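Local coordinates for regulatory Subunit of Protein Kinase A (cAMP-dependent) from Euglena gracilis (Euglena gracilis, PDB 6RSX) that binds cyclic AMP in two cyclic nucleotide-binding domains and, as a regulatory subunit, probably keeps the catalytic subunit of protein kinase A in check, at residues 210-215 with 251-256; 205-210 with 257-262; 235-240 with 279-284; 195-200 with 247-252. All blocks are in the same frame, centred on the assembly; numbering follows the deposited sequence. Where two conformers were deposited one is given.

Contact 1: 210-215 with 251-256; sequences DGKMKV and VSEGVS. With CMP (adenosine-3',5'-cyclic-monophosphate), chain C.
Two hydrogen bonds grip Ser256 OG: it accepts the backbone N-H of Lys212 (Lys212 N to Ser256 OG, 3.0 Å, 159° at the hydrogen) and donates its own proton to Ser252 OG. Ser252 OG in turn donates to Gly254 O at 2.6 Å, in the carbonyl plane. Ser256 OG also sits 3.5 Å from the CA of Gly211, an approach that suits a residue without a side chain. Beyond the serines the contact joins strands 213-219 and 249-252 of the cyclic nucleotide-binding domain, antiparallel. Lys214 and Val251 form a hydrogen-bonded pair, with Lys214 N 2.8 Å from Val251 O, and Met213 faces Ser252 as the non-hydrogen-bonded pair. Glu253 N still reaches Lys212 O, but from above the carbonyl plane, 34° out of it. Met213, bent at chi2 (-76°), lays SD 3.5 Å from Ser252 CA and its methyl against Ser256 CB, on the face where Phe189 also packs. Val215 lines the pocket, its CG2 3.7 Å from C8 of cAMP. On the Lys214 and Val251 face, Lys214, extended beyond CG, crosses Glu253 obliquely, closing a long salt bridge from NZ to OE2 at 3.5 Å. Lys212 lies alongside Glu253, Lys212 CD 3.7 Å from Glu253 CG. One water donates to both Asp210 OD1 and Val255 O; OD1 is held more strongly by His257. The contact thus fixes the 251-256 turn through buried serine hydroxyls, while the charged groups of Lys214 and Glu253 meet where both residues are partly exposed and solvent probably softens their attraction.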
# COMPACT_ATOMS: atom_id res chain seq x y z
N ASP A 210 -2.83 -0.69 -19.66
CA ASP A 210 -3.09 -0.78 -21.09
C ASP A 210 -3.33 -2.25 -21.43
O ASP A 210 -2.93 -3.15 -20.70
CB ASP A 210 -1.95 -0.19 -21.94
CG ASP A 210 -0.59 -0.76 -21.60
OD1 ASP A 210 -0.26 -1.86 -22.09
OD2 ASP A 210 0.18 -0.09 -20.87
N GLY A 211 -4.00 -2.48 -22.55
CA GLY A 211 -4.30 -3.82 -22.96
C GLY A 211 -5.78 -4.17 -22.81
O GLY A 211 -6.66 -3.31 -22.77
N LYS A 212 -6.03 -5.47 -22.70
CA LYS A 212 -7.40 -5.98 -22.82
C LYS A 212 -7.44 -7.33 -22.14
O LYS A 212 -6.50 -8.12 -22.27
CB LYS A 212 -7.81 -6.09 -24.30
CG LYS A 212 -9.21 -6.68 -24.53
CD LYS A 212 -9.37 -7.17 -25.97
CE LYS A 212 -10.38 -6.32 -26.72
NZ LYS A 212 -9.96 -4.90 -26.72
N MET A 213 -8.50 -7.58 -21.37
CA MET A 213 -8.74 -8.88 -20.74
C MET A 213 -10.08 -9.47 -21.16
O MET A 213 -11.09 -8.77 -21.19
CB MET A 213 -8.75 -8.80 -19.21
CG MET A 213 -7.45 -8.28 -18.57
SD MET A 213 -6.18 -9.52 -18.58
CE MET A 213 -4.79 -8.48 -18.05
N LYS A 214 -10.10 -10.76 -21.42
CA LYS A 214 -11.38 -11.48 -21.51
C LYS A 214 -11.74 -12.02 -20.13
O LYS A 214 -10.87 -12.54 -19.43
CB LYS A 214 -11.28 -12.63 -22.51
CG LYS A 214 -11.20 -12.21 -23.96
CD LYS A 214 -11.27 -13.47 -24.82
CE LYS A 214 -11.32 -13.17 -26.31
NZ LYS A 214 -11.30 -14.43 -27.13
N VAL A 215 -13.03 -11.92 -19.77
CA VAL A 215 -13.58 -12.53 -18.56
C VAL A 215 -14.42 -13.71 -19.02
O VAL A 215 -15.45 -13.51 -19.66
CB VAL A 215 -14.45 -11.54 -17.78
CG1 VAL A 215 -14.90 -12.15 -16.45
CG2 VAL A 215 -13.65 -10.21 -17.49
N VAL A 251 -8.21 -13.42 -18.58
CA VAL A 251 -7.11 -13.84 -19.44
C VAL A 251 -6.73 -12.69 -20.38
O VAL A 251 -7.59 -12.01 -20.95
CB VAL A 251 -7.51 -15.11 -20.24
CG1 VAL A 251 -8.70 -14.81 -21.12
CG2 VAL A 251 -6.35 -15.64 -21.03
N SER A 252 -5.43 -12.44 -20.50
CA SER A 252 -4.97 -11.34 -21.33
C SER A 252 -5.26 -11.64 -22.80
O SER A 252 -5.16 -12.78 -23.25
CB SER A 252 -3.48 -11.08 -21.11
OG SER A 252 -3.07 -9.87 -21.74
N GLU A 253 -5.66 -10.60 -23.53
CA GLU A 253 -5.89 -10.68 -24.97
C GLU A 253 -4.85 -9.76 -25.59
O GLU A 253 -4.98 -8.53 -25.52
CB GLU A 253 -7.33 -10.28 -25.33
CG GLU A 253 -7.63 -10.31 -26.82
CD GLU A 253 -8.18 -11.66 -27.29
OE1 GLU A 253 -7.51 -12.70 -27.09
OE2 GLU A 253 -9.29 -11.67 -27.86
N GLY A 254 -3.82 -10.34 -26.17
CA GLY A 254 -2.65 -9.57 -26.50
C GLY A 254 -1.88 -9.25 -25.23
O GLY A 254 -2.17 -9.79 -24.16
N VAL A 255 -0.89 -8.37 -25.37
CA VAL A 255 -0.06 -7.97 -24.23
C VAL A 255 -0.81 -6.92 -23.42
O VAL A 255 -1.41 -5.98 -23.96
CB VAL A 255 1.29 -7.43 -24.71
CG1 VAL A 255 2.07 -6.84 -23.54
CG2 VAL A 255 2.07 -8.56 -25.37
N SER A 256 -0.79 -7.09 -22.10
CA SER A 256 -1.46 -6.16 -21.19
C SER A 256 -0.49 -5.78 -20.09
O SER A 256 0.31 -6.61 -19.64
CB SER A 256 -2.71 -6.78 -20.58
OG SER A 256 -3.68 -6.98 -21.59
P CMP C . -13.18 -12.35 -8.88
O1P CMP C . -12.15 -12.18 -7.62
O2P CMP C . -14.35 -13.23 -8.66
O5' CMP C . -12.35 -13.02 -10.07
C5' CMP C . -12.83 -12.89 -11.41
C4' CMP C . -13.24 -11.46 -11.62
O4' CMP C . -13.83 -11.16 -12.90
C3' CMP C . -14.25 -10.89 -10.67
O3' CMP C . -13.79 -10.84 -9.32
C2' CMP C . -14.54 -9.54 -11.30
O2' CMP C . -13.49 -8.62 -10.92
C1' CMP C . -14.36 -9.85 -12.80
N9 CMP C . -15.59 -9.72 -13.59
C8 CMP C . -15.72 -8.94 -14.67
N7 CMP C . -16.96 -9.08 -15.12
C5 CMP C . -17.57 -9.98 -14.33
C6 CMP C . -18.85 -10.48 -14.38
N6 CMP C . -19.93 -10.20 -15.27
N1 CMP C . -19.26 -11.35 -13.48
C2 CMP C . -18.39 -11.76 -12.51
N3 CMP C . -17.11 -11.26 -12.45
C4 CMP C . -16.73 -10.38 -13.38
O HOH W 1 -0.91 -3.22 -24.17

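Contact 2: 205-210 with 257-262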
# COMPACT_ATOMS: atom_id res chain seq x y z
N PHE A 205 -5.53 -8.26 -6.63
CA PHE A 205 -6.46 -7.34 -7.26
C PHE A 205 -5.70 -6.58 -8.33
O PHE A 205 -4.56 -6.15 -8.11
CB PHE A 205 -7.03 -6.39 -6.20
CG PHE A 205 -7.88 -5.30 -6.75
CD1 PHE A 205 -9.12 -5.58 -7.31
CD2 PHE A 205 -7.44 -3.98 -6.74
CE1 PHE A 205 -9.92 -4.56 -7.83
CE2 PHE A 205 -8.24 -2.96 -7.25
CZ PHE A 205 -9.48 -3.24 -7.78
N TYR A 206 -6.31 -6.42 -9.50
CA TYR A 206 -5.59 -5.88 -10.65
C TYR A 206 -6.30 -4.67 -11.23
O TYR A 206 -7.54 -4.66 -11.32
CB TYR A 206 -5.47 -6.95 -11.75
CG TYR A 206 -4.66 -8.13 -11.31
CD1 TYR A 206 -5.26 -9.16 -10.58
CD2 TYR A 206 -3.29 -8.19 -11.59
CE1 TYR A 206 -4.48 -10.26 -10.16
CE2 TYR A 206 -2.53 -9.26 -11.19
CZ TYR A 206 -3.14 -10.29 -10.48
OH TYR A 206 -2.39 -11.35 -10.06
N ILE A 207 -5.51 -3.68 -11.66
CA ILE A 207 -6.02 -2.56 -12.45
C ILE A 207 -5.26 -2.54 -13.77
O ILE A 207 -4.02 -2.57 -13.79
CB ILE A 207 -5.85 -1.21 -11.71
CG1 ILE A 207 -6.42 -1.27 -10.30
CG2 ILE A 207 -6.54 -0.08 -12.49
CD1 ILE A 207 -5.35 -1.51 -9.25
N ILE A 208 -6.00 -2.46 -14.87
CA ILE A 208 -5.38 -2.47 -16.19
C ILE A 208 -4.87 -1.07 -16.53
O ILE A 208 -5.63 -0.10 -16.47
CB ILE A 208 -6.38 -2.95 -17.24
CG1 ILE A 208 -6.90 -4.33 -16.82
CG2 ILE A 208 -5.71 -2.93 -18.62
CD1 ILE A 208 -8.16 -4.75 -17.57
N ILE A 209 -3.60 -0.98 -16.90
CA ILE A 209 -3.04 0.27 -17.43
C ILE A 209 -3.29 0.32 -18.94
O ILE A 209 -3.87 1.28 -19.45
CB ILE A 209 -1.55 0.41 -17.12
CG1 ILE A 209 -1.34 0.40 -15.60
CG2 ILE A 209 -1.02 1.69 -17.73
CD1 ILE A 209 0.12 0.23 -15.20
N ASP A 210 -2.83 -0.69 -19.66
CA ASP A 210 -3.09 -0.78 -21.09
C ASP A 210 -3.33 -2.25 -21.43
O ASP A 210 -2.93 -3.15 -20.70
CB ASP A 210 -1.95 -0.19 -21.94
CG ASP A 210 -0.59 -0.76 -21.60
OD1 ASP A 210 -0.26 -1.86 -22.09
OD2 ASP A 210 0.18 -0.09 -20.87
N HIS A 257 -0.59 -4.53 -19.64
CA HIS A 257 0.18 -4.05 -18.50
C HIS A 257 -0.76 -3.64 -17.39
O HIS A 257 -1.71 -2.87 -17.61
CB HIS A 257 1.08 -2.88 -18.88
CG HIS A 257 2.06 -3.24 -19.93
ND1 HIS A 257 1.83 -3.03 -21.27
CD2 HIS A 257 3.28 -3.83 -19.84
CE1 HIS A 257 2.87 -3.46 -21.96
NE2 HIS A 257 3.76 -3.94 -21.12
N CYS A 258 -0.53 -4.19 -16.21
CA CYS A 258 -1.38 -3.98 -15.07
C CYS A 258 -0.55 -3.52 -13.89
O CYS A 258 0.69 -3.52 -13.91
CB CYS A 258 -2.14 -5.25 -14.69
SG CYS A 258 -3.31 -5.77 -15.99
N VAL A 259 -1.24 -3.10 -12.84
CA VAL A 259 -0.63 -3.05 -11.52
C VAL A 259 -1.55 -3.82 -10.59
O VAL A 259 -2.78 -3.90 -10.81
CB VAL A 259 -0.40 -1.61 -11.00
CG1 VAL A 259 0.82 -1.00 -11.66
CG2 VAL A 259 -1.64 -0.77 -11.26
N SER A 260 -0.96 -4.41 -9.55
CA SER A 260 -1.71 -5.27 -8.66
C SER A 260 -1.50 -4.89 -7.19
O SER A 260 -0.50 -4.27 -6.81
CB SER A 260 -1.34 -6.73 -8.86
OG SER A 260 -0.01 -6.96 -8.50
N LEU A 261 -2.47 -5.29 -6.38
CA LEU A 261 -2.38 -5.28 -4.93
C LEU A 261 -2.53 -6.70 -4.43
O LEU A 261 -3.47 -7.41 -4.85
CB LEU A 261 -3.47 -4.40 -4.31
CG LEU A 261 -3.50 -2.92 -4.60
CD1 LEU A 261 -4.70 -2.32 -3.92
CD2 LEU A 261 -2.16 -2.28 -4.09
N ASP A 262 -1.62 -7.13 -3.56
CA ASP A 262 -1.81 -8.45 -2.97
C ASP A 262 -2.90 -8.39 -1.89
O ASP A 262 -3.35 -7.32 -1.49
CB ASP A 262 -0.48 -9.01 -2.44
CG ASP A 262 0.03 -8.31 -1.18
OD1 ASP A 262 -0.72 -7.59 -0.50
OD2 ASP A 262 1.24 -8.49 -0.87
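Backbone hydrogen bonds carry most of this antiparallel strand pair, whose axes approach to 4.7 Å. Phe205 with Leu261 and Ile207 with Val259 are hydrogen-bonded pairs, each with two N-H to O bonds; the bond from Ile207 N to Val259 O, at 2.9 Å, lies nearly along the C=O axis. Tyr206 with Ser260 and Ile208 with Cys258 are the non-hydrogen-bonded pairs between and beyond them. A classic beta bulge then shifts the register: Ile209 and Asp210 both face His257, and His257 O accepts two hydrogen bonds, from Ile209 N at 2.8 Å and Asp210 N at 3.2 Å. The polar side-chain contact is a His-carboxylate bond beside the bulge. His257 ND1 donates to the syn lone pair of Asp210 OD1 at 2.5 Å, almost straight (172°), with the oxygen in the ring plane and the carboxylate turned 59° from it. Such a short bond is consistent with a charged imidazolium. Apolar contacts are looser. Ile209, its CG1 anti to the carbonyl carbon, sends CD1 to Val259 CG1 at 3.8 Å, the two side chains crossing at about a right angle. Ile208 CG1 meets Cys258 SG at 4.0 Å, and Tyr206 CE2 lies 3.6 Å from Ser260 CB. In the beta barrel of the cyclic nucleotide-binding domain the pair forms the middle of a sheet between strands 185-189 and 234-235. Phe162 of helix 149-165 packs on Ile207, Ile209 and Val259, while on the other face Tyr206 lays its ring against that of Phe235 and touches Val195 and Val196.

Contact 3: 235-240 with 279-284. With CMP (adenosine-3',5'-cyclic-monophosphate), chain C.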
# COMPACT_ATOMS: atom_id res chain seq x y z
N PHE A 235 -10.16 -5.91 -11.75
CA PHE A 235 -10.80 -7.22 -11.55
C PHE A 235 -10.11 -7.93 -10.40
O PHE A 235 -9.00 -7.57 -10.00
CB PHE A 235 -10.72 -8.08 -12.82
CG PHE A 235 -9.33 -8.33 -13.31
CD1 PHE A 235 -8.70 -7.43 -14.20
CD2 PHE A 235 -8.62 -9.46 -12.92
CE1 PHE A 235 -7.38 -7.64 -14.67
CE2 PHE A 235 -7.32 -9.70 -13.40
CZ PHE A 235 -6.69 -8.78 -14.26
N GLY A 236 -10.77 -8.94 -9.86
CA GLY A 236 -10.18 -9.74 -8.81
C GLY A 236 -10.64 -9.34 -7.43
O GLY A 236 -10.20 -9.94 -6.44
N GLU A 237 -11.53 -8.36 -7.35
CA GLU A 237 -11.95 -7.82 -6.06
C GLU A 237 -12.91 -8.73 -5.31
O GLU A 237 -12.93 -8.71 -4.08
CB GLU A 237 -12.60 -6.44 -6.27
CG GLU A 237 -14.09 -6.47 -6.70
CD GLU A 237 -14.30 -6.81 -8.18
OE1 GLU A 237 -13.30 -6.95 -8.91
OE2 GLU A 237 -15.48 -6.93 -8.61
N MET A 238 -13.73 -9.53 -6.00
CA MET A 238 -14.78 -10.23 -5.26
C MET A 238 -14.19 -11.35 -4.40
O MET A 238 -14.59 -11.52 -3.24
CB MET A 238 -15.85 -10.74 -6.22
CG MET A 238 -16.71 -9.58 -6.74
SD MET A 238 -18.20 -10.20 -7.52
CE MET A 238 -17.38 -11.23 -8.73
N SER A 239 -13.22 -12.10 -4.93
CA SER A 239 -12.60 -13.14 -4.12
C SER A 239 -11.97 -12.54 -2.87
O SER A 239 -12.00 -13.15 -1.80
CB SER A 239 -11.54 -13.89 -4.94
OG SER A 239 -10.63 -12.99 -5.57
N LEU A 240 -11.41 -11.34 -2.99
CA LEU A 240 -10.74 -10.76 -1.84
C LEU A 240 -11.73 -10.13 -0.88
O LEU A 240 -11.55 -10.23 0.34
CB LEU A 240 -9.70 -9.73 -2.31
CG LEU A 240 -8.55 -10.28 -3.16
CD1 LEU A 240 -7.58 -9.14 -3.54
CD2 LEU A 240 -7.82 -11.41 -2.47
N ARG A 279 -20.59 -0.64 -5.94
CA ARG A 279 -21.45 -0.16 -7.02
C ARG A 279 -21.14 -0.89 -8.32
O ARG A 279 -22.06 -1.33 -9.03
CB ARG A 279 -21.28 1.36 -7.21
CG ARG A 279 -22.19 2.23 -6.35
CD ARG A 279 -22.09 3.71 -6.72
NE ARG A 279 -20.78 4.27 -6.38
CZ ARG A 279 -20.46 4.75 -5.17
NH1 ARG A 279 -21.35 4.75 -4.19
NH2 ARG A 279 -19.24 5.22 -4.95
N ASN A 280 -19.86 -1.02 -8.65
CA ASN A 280 -19.52 -1.61 -9.93
C ASN A 280 -20.03 -3.04 -10.08
O ASN A 280 -20.19 -3.51 -11.22
CB ASN A 280 -18.02 -1.61 -10.12
CG ASN A 280 -17.62 -2.19 -11.43
OD1 ASN A 280 -17.85 -1.58 -12.47
ND2 ASN A 280 -17.02 -3.39 -11.39
N MET A 281 -20.24 -3.76 -8.99
CA MET A 281 -20.75 -5.13 -9.11
C MET A 281 -22.16 -5.17 -9.71
O MET A 281 -22.60 -6.23 -10.16
CB MET A 281 -20.73 -5.82 -7.76
CG MET A 281 -19.30 -6.01 -7.21
SD MET A 281 -19.42 -6.71 -5.55
CE MET A 281 -17.69 -7.02 -5.17
N GLN A 282 -22.86 -4.03 -9.73
CA GLN A 282 -24.14 -3.97 -10.44
C GLN A 282 -24.00 -4.39 -11.89
O GLN A 282 -24.93 -4.96 -12.47
CB GLN A 282 -24.72 -2.55 -10.37
CG GLN A 282 -25.15 -2.11 -8.99
CD GLN A 282 -25.27 -0.59 -8.88
OE1 GLN A 282 -25.25 0.12 -9.89
NE2 GLN A 282 -25.38 -0.09 -7.65
N ASN A 283 -22.84 -4.12 -12.50
CA ASN A 283 -22.64 -4.47 -13.90
C ASN A 283 -22.46 -5.97 -14.11
O ASN A 283 -22.40 -6.40 -15.27
CB ASN A 283 -21.42 -3.73 -14.46
CG ASN A 283 -21.55 -2.22 -14.37
OD1 ASN A 283 -22.49 -1.62 -14.91
ND2 ASN A 283 -20.61 -1.59 -13.67
N TYR A 284 -22.36 -6.76 -13.04
CA TYR A 284 -22.10 -8.18 -13.21
C TYR A 284 -23.37 -9.00 -13.39
O TYR A 284 -23.27 -10.15 -13.81
CB TYR A 284 -21.33 -8.74 -12.01
CG TYR A 284 -19.94 -8.14 -11.81
CD1 TYR A 284 -19.31 -7.42 -12.82
CD2 TYR A 284 -19.27 -8.32 -10.61
CE1 TYR A 284 -18.04 -6.87 -12.64
CE2 TYR A 284 -17.98 -7.77 -10.41
CZ TYR A 284 -17.38 -7.06 -11.44
OH TYR A 284 -16.12 -6.50 -11.24
P CMP C . -13.18 -12.35 -8.88
O1P CMP C . -12.15 -12.18 -7.62
O2P CMP C . -14.35 -13.23 -8.66
O5' CMP C . -12.35 -13.02 -10.07
C5' CMP C . -12.83 -12.89 -11.41
C4' CMP C . -13.24 -11.46 -11.62
O4' CMP C . -13.83 -11.16 -12.90
C3' CMP C . -14.25 -10.89 -10.67
O3' CMP C . -13.79 -10.84 -9.32
C2' CMP C . -14.54 -9.54 -11.30
O2' CMP C . -13.49 -8.62 -10.92
C1' CMP C . -14.36 -9.85 -12.80
N9 CMP C . -15.59 -9.72 -13.59
C8 CMP C . -15.72 -8.94 -14.67
N7 CMP C . -16.96 -9.08 -15.12
C5 CMP C . -17.57 -9.98 -14.33
C6 CMP C . -18.85 -10.48 -14.38
N6 CMP C . -19.93 -10.20 -15.27
N1 CMP C . -19.26 -11.35 -13.48
C2 CMP C . -18.39 -11.76 -12.51
N3 CMP C . -17.11 -11.26 -12.45
C4 CMP C . -16.73 -10.38 -13.38
O HOH W 2 -16.54 -4.15 -8.58
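The ring of Tyr284 organises the contact through two faces and an edge. Over one face lies the adenine of the bound cAMP, C5 standing 3.4 Å above the plane and offset toward the rim; the opposite face is backed by the CA of Met281. At the edge, in the ring plane, Glu237 comes tip to tip with the phenol: Tyr284 OH donates to Glu237 OE2 at 2.7 Å, on the syn lone pair, with carboxylate and ring planes 41° apart. Glu237 CG takes the crowded position (chi1 82°) and the chain bends at chi2, which leaves the other oxygen for the ribose: O2' of cAMP donates to Glu237 OE1 at 2.6 Å. The same O2' accepts from Gly236 N at 2.9 Å. A water bound to Asn280 ND2 gives OE2 a further, weak bond. Beside the phenol, Met238 reaches the ring edge in a Met-aromatic contact, SD 4.9 Å from the centroid of the Tyr284 ring. Met281, extended, points its methyl at Glu237 CG, 4.0 Å away. Two residues on, Ser239 N and OG both bond the phosphate O1P, the OG at 2.7 Å, where the start of helix 237-242 would favour negative charge. Glutamate on the ribose and a helix start on the phosphate mark the phosphate-binding cassette of cyclic nucleotide-binding domains, and the stacked Tyr284 is consistent with the aromatic capping residue of PKA regulatory subunits.

Contact 4: 195-200 with 247-252. With CMP (adenosine-3',5'-cyclic-monophosphate), chain C.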
# COMPACT_ATOMS: atom_id res chain seq x y z
N VAL A 195 -4.74 -14.61 -15.75
CA VAL A 195 -4.35 -13.80 -14.58
C VAL A 195 -4.94 -14.37 -13.31
O VAL A 195 -4.21 -14.65 -12.37
CB VAL A 195 -4.75 -12.32 -14.77
CG1 VAL A 195 -4.23 -11.45 -13.54
CG2 VAL A 195 -4.15 -11.78 -16.08
N VAL A 196 -6.27 -14.55 -13.27
CA VAL A 196 -6.95 -15.27 -12.20
C VAL A 196 -7.84 -16.34 -12.83
O VAL A 196 -8.46 -16.11 -13.88
CB VAL A 196 -7.79 -14.35 -11.28
CG1 VAL A 196 -6.91 -13.23 -10.70
CG2 VAL A 196 -8.97 -13.76 -12.02
N LYS A 197 -7.93 -17.48 -12.17
CA LYS A 197 -8.58 -18.66 -12.71
C LYS A 197 -9.86 -18.92 -11.94
O LYS A 197 -9.85 -18.98 -10.71
CB LYS A 197 -7.64 -19.88 -12.62
CG LYS A 197 -8.30 -21.22 -12.94
CD LYS A 197 -8.83 -21.22 -14.37
CE LYS A 197 -9.65 -22.46 -14.72
NZ LYS A 197 -10.23 -22.27 -16.08
N GLU A 198 -10.98 -19.08 -12.67
CA GLU A 198 -12.23 -19.41 -12.01
C GLU A 198 -12.01 -20.59 -11.07
O GLU A 198 -11.27 -21.52 -11.39
CB GLU A 198 -13.34 -19.75 -13.03
CG GLU A 198 -14.71 -20.02 -12.36
CD GLU A 198 -15.85 -20.35 -13.33
OE1 GLU A 198 -15.61 -20.40 -14.56
OE2 GLU A 198 -17.00 -20.55 -12.87
N GLY A 199 -12.64 -20.53 -9.91
CA GLY A 199 -12.55 -21.60 -8.94
C GLY A 199 -11.35 -21.53 -8.02
O GLY A 199 -11.39 -22.14 -6.94
N GLU A 200 -10.29 -20.80 -8.39
CA GLU A 200 -9.12 -20.72 -7.52
C GLU A 200 -9.27 -19.60 -6.49
O GLU A 200 -10.04 -18.66 -6.66
CB GLU A 200 -7.86 -20.50 -8.33
CG GLU A 200 -7.40 -21.71 -9.08
CD GLU A 200 -6.07 -21.48 -9.76
OE1 GLU A 200 -5.57 -20.33 -9.69
OE2 GLU A 200 -5.53 -22.43 -10.36
N VAL A 247 -14.93 -16.12 -9.34
CA VAL A 247 -16.11 -16.60 -10.05
C VAL A 247 -15.88 -16.65 -11.55
O VAL A 247 -16.79 -17.05 -12.30
CB VAL A 247 -17.35 -15.75 -9.73
CG1 VAL A 247 -17.58 -15.68 -8.23
CG2 VAL A 247 -17.25 -14.33 -10.34
N ALA A 248 -14.70 -16.28 -12.01
CA ALA A 248 -14.42 -16.21 -13.44
C ALA A 248 -12.92 -16.27 -13.68
O ALA A 248 -12.10 -16.04 -12.79
CB ALA A 248 -15.03 -14.95 -14.06
N THR A 249 -12.59 -16.56 -14.92
CA THR A 249 -11.21 -16.56 -15.38
C THR A 249 -10.97 -15.26 -16.15
O THR A 249 -11.79 -14.86 -16.97
CB THR A 249 -10.96 -17.79 -16.25
OG1 THR A 249 -11.22 -18.94 -15.45
CG2 THR A 249 -9.53 -17.83 -16.75
N VAL A 250 -9.89 -14.56 -15.81
CA VAL A 250 -9.51 -13.36 -16.53
C VAL A 250 -8.21 -13.65 -17.26
O VAL A 250 -7.22 -14.08 -16.64
CB VAL A 250 -9.40 -12.16 -15.57
CG1 VAL A 250 -9.06 -10.87 -16.35
CG2 VAL A 250 -10.68 -12.01 -14.77
N VAL A 251 -8.21 -13.42 -18.58
CA VAL A 251 -7.11 -13.84 -19.44
C VAL A 251 -6.73 -12.69 -20.38
O VAL A 251 -7.59 -12.01 -20.95
CB VAL A 251 -7.51 -15.11 -20.24
CG1 VAL A 251 -8.70 -14.81 -21.12
CG2 VAL A 251 -6.35 -15.64 -21.03
N SER A 252 -5.43 -12.44 -20.50
CA SER A 252 -4.97 -11.34 -21.33
C SER A 252 -5.26 -11.64 -22.80
O SER A 252 -5.16 -12.78 -23.25
CB SER A 252 -3.48 -11.08 -21.11
OG SER A 252 -3.07 -9.87 -21.74
P CMP C . -13.18 -12.35 -8.88
O1P CMP C . -12.15 -12.18 -7.62
O2P CMP C . -14.35 -13.23 -8.66
O5' CMP C . -12.35 -13.02 -10.07
C5' CMP C . -12.83 -12.89 -11.41
C4' CMP C . -13.24 -11.46 -11.62
O4' CMP C . -13.83 -11.16 -12.90
C3' CMP C . -14.25 -10.89 -10.67
O3' CMP C . -13.79 -10.84 -9.32
C2' CMP C . -14.54 -9.54 -11.30
O2' CMP C . -13.49 -8.62 -10.92
C1' CMP C . -14.36 -9.85 -12.80
N9 CMP C . -15.59 -9.72 -13.59
C8 CMP C . -15.72 -8.94 -14.67
N7 CMP C . -16.96 -9.08 -15.12
C5 CMP C . -17.57 -9.98 -14.33
C6 CMP C . -18.85 -10.48 -14.38
N6 CMP C . -19.93 -10.20 -15.27
N1 CMP C . -19.26 -11.35 -13.48
C2 CMP C . -18.39 -11.76 -12.51
N3 CMP C . -17.11 -11.26 -12.45
C4 CMP C . -16.73 -10.38 -13.38
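Val195 N gives its proton to Val250 O at 2.7 Å, 170° at the hydrogen and nearly along the C=O axis, at a classic beta bulge in which Val195 and Val196 both face Val250, at the outermost strand of one sheet of the cyclic nucleotide-binding jelly roll. Val250 N answers to Val196 O at 2.9 Å. Past the bulge a side chain takes over: Thr249 OG1, anti to the carbonyl carbon (chi1 -59°), accepts the N-H of Glu198 (Glu198 N to Thr249 OG1, 2.8 Å), also nearly straight (168°). This bond anchors the type II turn from Lys197 to Glu200, with Gly199 at its positive-phi corner. Lys197 runs alongside Thr249, its CD 3.5 Å from Thr249 OG1. Glu198, with CG anti to the backbone N and the chain extended, passes its aliphatic part along the carbonyl of Val247, while its OE1 is taken by Thr218 N. Segment 247-252 also grips the cyclic nucleotide, Val247 N donating to the phosphate O2P at 3.0 Å. Apolar groups then line the pocket: Val196 and Val250 lie side by side, pointing the same way, their CG2 atoms 3.7 Å apart, and both methyls look toward the sugar-phosphate. Ala248 CB approaches C5' of the ribose, and Phe235 packs against Val250 and Val195. At the base end, one methyl of Val247, CG2 in the crowded position between N and the carbonyl carbon, stands 3.6 Å from C2 of the adenine.

All four contacts belong to the C-terminal half of the chain. Read from the N terminus, 195-200 comes first and waits for 247-252, so contact 4 is the earliest loop to close. Next, 205-210 opens contact 2, and 210-215, sharing Asp210, opens contact 1; 251-256 then closes contact 1 and 257-262 closes contact 2, which encloses it. Contacts 1 and 4 end on overlapping residues of strand 249-252, which therefore pairs with both 213-219 and 194-196. Contact 2 crosses contact 4 and ties the other sheet together. Contact 3 opens at 235-240, crosses all three, and closes last, bringing the C-terminal segment over the cAMP site.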